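Local structure of migration inhibitory factor (Trichinella spiralis, 1HFO) at residues F80-L83 and N84-G88; N8-A11 and T12-P15; S70-R73 and D74-A77. The protein belongs to the macrophage migration inhibitory factor family, small alpha/beta proteins that assemble as trimers. All coordinates share one frame; numbering follows the deposited sequence.

Contact 1: residues F80-L83 and N84-G88; sequences FDHL and NTKLG. Unlike the reference sequence in segment 84-88: Thr85 (reference Lys).
Thr85 grips Asp81 O twice. Its backbone Thr85 N donates to Asp81 O at 3.0 Å and its hydroxyl Thr85 OG1 donates to the same Asp81 O at 2.9 Å, the two arriving from opposite faces of the carbonyl plane. The hydroxyl can fold back onto the preceding turn because it stands beside its own backbone N (chi1 -62°). The Asp81 side chain runs alongside that of Thr85, pointing the same way, and Asp81 OD1 accepts from a water oxygen 3.0 Å away. That water oxygen also donates to Asn84 OD1, at 2.8 Å, and so bridges the two side chains; the other end of the amide, Asn84 ND2, is bonded to Ile89 O. These residues form the C-terminal end of helix 69-87, which packs on the sheet within a beta-alpha-beta unit. Its regular i to i+4 bonds continue here: Asn84 N serves Phe80 O, Lys86 N serves His82 O, and Leu87 N reaches Leu83 O at 2.9 Å. Lys86 CG lies over a face of the His82 ring, 4.0 Å from its centroid, in a CH-pi contact, while the ring's NE2 is hydrogen-bonded to Thr22 OG1 of helix 18-30. On the sheet-facing side Leu83 CD2 meets Leu87 CD1 at 4.2 Å, and both leucines also touch Leu5. Gly88 then leaves the helical conformation with phi 75°, its N making a weak bond to Asn84 O.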
loop_
_atom_site.group_PDB
_atom_site.type_symbol
_atom_site.label_atom_id
_atom_site.label_comp_id
_atom_site.label_asym_id
_atom_site.label_seq_id
_atom_site.Cartn_x
_atom_site.Cartn_y
_atom_site.Cartn_z
ATOM N N PHE A 80 -0.239 5.045 -18.156
ATOM C CA PHE A 80 -1.633 4.737 -18.417
ATOM C C PHE A 80 -1.832 4.050 -19.758
ATOM O O PHE A 80 -2.641 3.130 -19.872
ATOM C CB PHE A 80 -2.482 5.994 -18.340
ATOM C CG PHE A 80 -2.941 6.314 -16.951
ATOM C CD1 PHE A 80 -2.063 6.857 -16.021
ATOM C CD2 PHE A 80 -4.245 6.044 -16.565
ATOM C CE1 PHE A 80 -2.490 7.131 -14.702
ATOM C CE2 PHE A 80 -4.682 6.309 -15.265
ATOM C CZ PHE A 80 -3.789 6.856 -14.332
ATOM N N ASP A 81 -1.091 4.492 -20.764
ATOM C CA ASP A 81 -1.172 3.861 -22.080
ATOM C C ASP A 81 -0.747 2.398 -21.927
ATOM O O ASP A 81 -1.419 1.480 -22.399
ATOM C CB ASP A 81 -0.256 4.585 -23.073
ATOM C CG ASP A 81 0.013 3.764 -24.325
ATOM O OD1 ASP A 81 -0.961 3.352 -24.994
ATOM O OD2 ASP A 81 1.204 3.530 -24.639
ATOM N N HIS A 82 0.354 2.183 -21.218
ATOM C CA HIS A 82 0.861 0.841 -20.995
ATOM C C HIS A 82 -0.145 -0.059 -20.273
ATOM O O HIS A 82 -0.426 -1.172 -20.707
ATOM C CB HIS A 82 2.179 0.925 -20.201
ATOM C CG HIS A 82 2.746 -0.408 -19.848
ATOM N ND1 HIS A 82 3.289 -1.256 -20.789
ATOM C CD2 HIS A 82 2.794 -1.070 -18.670
ATOM C CE1 HIS A 82 3.641 -2.386 -20.204
ATOM N NE2 HIS A 82 3.350 -2.299 -18.920
ATOM N N LEU A 83 -0.701 0.417 -19.158
ATOM C CA LEU A 83 -1.657 -0.382 -18.414
ATOM C C LEU A 83 -2.962 -0.663 -19.198
ATOM O O LEU A 83 -3.508 -1.764 -19.137
ATOM C CB LEU A 83 -1.954 0.313 -17.077
ATOM C CG LEU A 83 -0.704 0.432 -16.181
ATOM C CD1 LEU A 83 -1.005 1.344 -14.990
ATOM C CD2 LEU A 83 -0.284 -0.949 -15.688
ATOM N N ASN A 84 -3.458 0.342 -19.909
ATOM C CA ASN A 84 -4.667 0.174 -20.710
ATOM C C ASN A 84 -4.403 -0.906 -21.772
ATOM O O ASN A 84 -5.230 -1.780 -22.009
ATOM C CB ASN A 84 -5.019 1.508 -21.380
ATOM C CG ASN A 84 -6.188 1.392 -22.331
ATOM O OD1 ASN A 84 -6.110 1.837 -23.477
ATOM N ND2 ASN A 84 -7.279 0.798 -21.864
ATOM N N THR A 85 -3.227 -0.857 -22.386
ATOM C CA THR A 85 -2.874 -1.834 -23.414
ATOM C C THR A 85 -2.703 -3.267 -22.908
ATOM O O THR A 85 -3.151 -4.216 -23.551
ATOM C CB THR A 85 -1.583 -1.409 -24.136
ATOM O OG1 THR A 85 -1.795 -0.149 -24.787
ATOM C CG2 THR A 85 -1.161 -2.459 -25.169
ATOM N N LYS A 86 -2.064 -3.434 -21.750
ATOM C CA LYS A 86 -1.812 -4.767 -21.207
ATOM C C LYS A 86 -2.919 -5.404 -20.383
ATOM O O LYS A 86 -3.073 -6.631 -20.377
ATOM C CB LYS A 86 -0.537 -4.748 -20.357
ATOM C CG LYS A 86 0.716 -4.368 -21.106
ATOM C CD LYS A 86 1.070 -5.379 -22.199
ATOM C CE LYS A 86 2.298 -4.905 -22.965
ATOM N NZ LYS A 86 2.643 -5.854 -24.076
ATOM N N LEU A 87 -3.679 -4.580 -19.669
ATOM C CA LEU A 87 -4.743 -5.086 -18.821
ATOM C C LEU A 87 -6.133 -4.749 -19.343
ATOM O O LEU A 87 -7.125 -5.297 -18.857
ATOM C CB LEU A 87 -4.574 -4.524 -17.413
ATOM C CG LEU A 87 -3.134 -4.633 -16.890
ATOM C CD1 LEU A 87 -3.093 -4.128 -15.467
ATOM C CD2 LEU A 87 -2.642 -6.072 -16.954
ATOM N N GLY A 88 -6.192 -3.839 -20.307
ATOM C CA GLY A 88 -7.466 -3.456 -20.891
ATOM C C GLY A 88 -8.323 -2.554 -20.021
ATOM O O GLY A 88 -9.500 -2.339 -20.315
HETATM O O HOH W 1 -3.778 2.333 -24.913
#

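Contact 2: residues N8-A11 and T12-P15; sequences NIKA and TDVP
Lys10 and Thr12 lay their side chains side by side, pointing the same way, over a single 3-10 turn on the protein surface. The turn is made of two overlapping type I beta turns and sits in the connection between strand 2-7 and helix 18-30. The aliphatic part of the lysine does the touching: Lys10 CE comes within 3.8 Å of Thr12 CG2, and Lys10 CB lies 4.0 Å from the same methyl. A bend at chi3 (64°) brings CE back beside the threonine methyl, and a second bend, at chi4, sets the direction of the ammonium. On Thr12 the hydroxyl is anti to the backbone N (chi1 -166°), which leaves CG2 between the backbone N and the carbonyl carbon, where it meets the lysine. Asp13 approaches from the next position of the turn, its CB resting 3.3 Å from Lys10 O. Its carboxylate forms no ion pair with the lysine, Lys10 NZ and Asp13 OD2 being 6.5 Å apart. The backbone leading into the turn is held nearby, since Ala11 N is bonded to Asp44 OD2 and Ile9 pairs through its backbone with Asp44. Ala11 and Val14 both pack against Gln46 of the third subunit, so this turn also lies at a subunit boundary. Two i to i+3 bonds close it. Asp13 N reaches Lys10 O at 2.9 Å, arriving well above the carbonyl plane, as is usual for the tight winding of a 3-10 turn. One residue on, Val14 N donates to Ala11 O at 3.0 Å in the same manner, with Val14 CB 3.5 Å from that oxygen.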
loop_
_atom_site.group_PDB
_atom_site.type_symbol
_atom_site.label_atom_id
_atom_site.label_comp_id
_atom_site.label_asym_id
_atom_site.label_seq_id
_atom_site.Cartn_x
_atom_site.Cartn_y
_atom_site.Cartn_z
ATOM N N ASN A 8 -9.147 -5.141 -9.898
ATOM C CA ASN A 8 -10.222 -6.108 -9.760
ATOM C C ASN A 8 -10.253 -7.131 -10.891
ATOM O O ASN A 8 -11.016 -8.095 -10.835
ATOM C CB ASN A 8 -11.590 -5.406 -9.672
ATOM C CG ASN A 8 -11.744 -4.267 -10.669
ATOM O OD1 ASN A 8 -11.079 -4.225 -11.704
ATOM N ND2 ASN A 8 -12.661 -3.336 -10.362
ATOM N N ILE A 9 -9.417 -6.945 -11.910
ATOM C CA ILE A 9 -9.403 -7.903 -13.009
ATOM C C ILE A 9 -8.857 -9.246 -12.548
ATOM O O ILE A 9 -8.334 -9.374 -11.441
ATOM C CB ILE A 9 -8.572 -7.413 -14.214
ATOM C CG1 ILE A 9 -7.099 -7.305 -13.835
ATOM C CG2 ILE A 9 -9.110 -6.102 -14.730
ATOM C CD1 ILE A 9 -6.254 -6.808 -14.961
ATOM N N LYS A 10 -8.971 -10.247 -13.408
ATOM C CA LYS A 10 -8.522 -11.594 -13.089
ATOM C C LYS A 10 -7.032 -11.789 -13.352
ATOM O O LYS A 10 -6.469 -11.160 -14.241
ATOM C CB LYS A 10 -9.335 -12.605 -13.902
ATOM C CG LYS A 10 -10.836 -12.564 -13.622
ATOM C CD LYS A 10 -11.621 -13.383 -14.646
ATOM C CE LYS A 10 -11.266 -14.861 -14.582
ATOM N NZ LYS A 10 -11.561 -15.435 -13.235
ATOM N N ALA A 11 -6.408 -12.671 -12.580
ATOM C CA ALA A 11 -4.979 -12.947 -12.730
ATOM C C ALA A 11 -4.714 -13.533 -14.098
ATOM O O ALA A 11 -3.694 -13.248 -14.736
ATOM C CB ALA A 11 -4.520 -13.919 -11.666
ATOM N N THR A 12 -5.643 -14.359 -14.553
ATOM C CA THR A 12 -5.471 -14.989 -15.846
ATOM C C THR A 12 -5.568 -13.957 -16.972
ATOM O O THR A 12 -5.310 -14.266 -18.137
ATOM C CB THR A 12 -6.498 -16.119 -16.025
ATOM O OG1 THR A 12 -6.118 -16.937 -17.135
ATOM C CG2 THR A 12 -7.887 -15.545 -16.237
ATOM N N ASP A 13 -5.914 -12.720 -16.624
ATOM C CA ASP A 13 -6.007 -11.670 -17.627
ATOM C C ASP A 13 -4.784 -10.760 -17.642
ATOM O O ASP A 13 -4.738 -9.760 -18.361
ATOM C CB ASP A 13 -7.300 -10.880 -17.440
ATOM C CG ASP A 13 -8.516 -11.626 -17.996
ATOM O OD1 ASP A 13 -8.339 -12.665 -18.685
ATOM O OD2 ASP A 13 -9.647 -11.176 -17.760
ATOM N N VAL A 14 -3.795 -11.108 -16.828
ATOM C CA VAL A 14 -2.528 -10.373 -16.794
ATOM C C VAL A 14 -1.641 -11.188 -17.745
ATOM O O VAL A 14 -1.373 -12.369 -17.506
ATOM C CB VAL A 14 -1.888 -10.370 -15.381
ATOM C CG1 VAL A 14 -0.543 -9.643 -15.425
ATOM C CG2 VAL A 14 -2.804 -9.676 -14.389
ATOM N N PRO A 15 -1.197 -10.572 -18.835
ATOM C CA PRO A 15 -0.350 -11.309 -19.782
ATOM C C PRO A 15 0.987 -11.753 -19.188
ATOM O O PRO A 15 1.473 -11.168 -18.221
ATOM C CB PRO A 15 -0.184 -10.318 -20.925
ATOM C CG PRO A 15 -0.220 -8.994 -20.214
ATOM C CD PRO A 15 -1.354 -9.168 -19.238
#

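Contact 3: residues S70-R73 and D74-A77; sequences SRNR and DHSA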
loop_
_atom_site.group_PDB
_atom_site.type_symbol
_atom_site.label_atom_id
_atom_site.label_comp_id
_atom_site.label_asym_id
_atom_site.label_seq_id
_atom_site.Cartn_x
_atom_site.Cartn_y
_atom_site.Cartn_z
ATOM N N SER A 70 7.120 18.540 -12.366
ATOM C CA SER A 70 7.486 18.847 -13.745
ATOM C C SER A 70 7.755 17.621 -14.608
ATOM O O SER A 70 8.253 17.752 -15.728
ATOM C CB SER A 70 8.721 19.756 -13.777
ATOM O OG SER A 70 9.915 19.022 -13.562
ATOM N N ARG A 71 7.430 16.435 -14.100
ATOM C CA ARG A 71 7.656 15.216 -14.864
ATOM C C ARG A 71 6.542 14.194 -14.780
ATOM O O ARG A 71 6.431 13.320 -15.637
ATOM C CB ARG A 71 8.961 14.560 -14.423
ATOM C CG ARG A 71 10.192 15.290 -14.907
ATOM C CD ARG A 71 11.437 14.500 -14.620
ATOM N NE ARG A 71 11.348 13.129 -15.122
ATOM C CZ ARG A 71 12.341 12.249 -15.036
ATOM N NH1 ARG A 71 13.487 12.609 -14.475
ATOM N NH2 ARG A 71 12.193 11.014 -15.498
ATOM N N ASN A 72 5.717 14.299 -13.746
ATOM C CA ASN A 72 4.645 13.340 -13.546
ATOM C C ASN A 72 3.609 13.263 -14.648
ATOM O O ASN A 72 2.982 12.225 -14.826
ATOM C CB ASN A 72 3.968 13.582 -12.192
ATOM C CG ASN A 72 4.919 13.331 -11.025
ATOM O OD1 ASN A 72 5.827 12.505 -11.141
ATOM N ND2 ASN A 72 4.718 14.032 -9.906
ATOM N N ARG A 73 3.411 14.351 -15.381
ATOM C CA ARG A 73 2.437 14.327 -16.462
ATOM C C ARG A 73 2.892 13.352 -17.548
ATOM O O ARG A 73 2.108 12.539 -18.031
ATOM C CB ARG A 73 2.273 15.729 -17.036
ATOM C CG ARG A 73 1.086 15.897 -17.962
ATOM C CD ARG A 73 0.425 17.245 -17.717
ATOM N NE ARG A 73 -0.352 17.249 -16.480
ATOM C CZ ARG A 73 -0.818 18.346 -15.888
ATOM N NH1 ARG A 73 -0.581 19.540 -16.418
ATOM N NH2 ARG A 73 -1.535 18.249 -14.775
ATOM N N ASP A 74 4.161 13.433 -17.929
ATOM C CA ASP A 74 4.688 12.534 -18.950
ATOM C C ASP A 74 4.683 11.109 -18.395
ATOM O O ASP A 74 4.290 10.157 -19.077
ATOM C CB ASP A 74 6.111 12.939 -19.343
ATOM C CG ASP A 74 6.653 12.100 -20.486
ATOM O OD1 ASP A 74 5.840 11.418 -21.146
ATOM O OD2 ASP A 74 7.881 12.124 -20.730
ATOM N N HIS A 75 5.121 10.954 -17.151
ATOM C CA HIS A 75 5.119 9.631 -16.546
ATOM C C HIS A 75 3.737 9.010 -16.669
ATOM O O HIS A 75 3.595 7.837 -17.016
ATOM C CB HIS A 75 5.460 9.697 -15.050
ATOM C CG HIS A 75 6.876 10.085 -14.760
ATOM N ND1 HIS A 75 7.901 9.894 -15.660
ATOM C CD2 HIS A 75 7.445 10.606 -13.648
ATOM C CE1 HIS A 75 9.041 10.279 -15.116
ATOM N NE2 HIS A 75 8.792 10.713 -13.894
ATOM N N SER A 76 2.717 9.804 -16.345
ATOM C CA SER A 76 1.331 9.343 -16.365
ATOM C C SER A 76 0.795 8.915 -17.727
ATOM O O SER A 76 0.086 7.907 -17.845
ATOM C CB SER A 76 0.403 10.431 -15.805
ATOM O OG SER A 76 -0.913 9.919 -15.675
ATOM N N ALA A 77 1.106 9.703 -18.746
ATOM C CA ALA A 77 0.644 9.404 -20.091
ATOM C C ALA A 77 1.164 8.023 -20.481
ATOM O O ALA A 77 0.401 7.154 -20.899
ATOM C CB ALA A 77 1.158 10.455 -21.052
#
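Three successive i to i+4 bonds join 70-73 to 74-77 near the start of helix 69-87. His75 N to Arg71 O, at 3.1 Å, is nearly straight (171° at the hydrogen) and lies in the carbonyl plane. Ser76 N reaches Asn72 O at 2.9 Å and Ala77 N reaches Arg73 O at 3.1 Å, both donors tilted from the carbonyl plane. Arg71 O, besides accepting its bond from His75 N, lies over one face of the His75 ring, 3.4 Å above its plane and offset toward the rim. A bend at chi3 (52°) turns the arginine chain toward that ring and brings Arg71 NH2 to 3.3 Å from His75 CE1 at the ring edge; the two flat groups are turned 57° apart, so they do not stack. Another part of the ring edge is met by Asn72 OD1, 3.5 Å from His75 CD2. His75 NE2 finds its polar partner in Gly66 O, and Asp74 OD1 pairs with Lys78 in a salt bridge. Asn72, Arg73 and Ser76 reach the second subunit of the trimer: Asn72 ND2 is bonded to Asp104 O, Ser76 OG to Thr111 O, and Arg73 forms a salt bridge with the C-terminal carboxylate of Phe113, all of that second subunit. Within the chain, Asn72, His75 and Ser76 pack on Phe98 of strand 94-100, and His75 also touches Ile29 and Leu30 at the end of helix 18-30.

Following the chain, contact 2 comes first, closing a short turn between strand 2-7 and helix 18-30. Contacts 3 and 1 follow on helix 69-87, one near its start and the other at its C-terminal end. All three run in series, without nesting or crossing, and each spans only a local turn. Contacts 1 and 2 nevertheless meet in space: Leu87 CB packs on Ile9 CD1 at 3.7 Å, and Pro15 also lies against Leu87, joining the helix end to the early loop. Contact 3 is on the other side of the chain's centre from contact 2, with nearest atoms about 16 Å apart, and faces the second subunit.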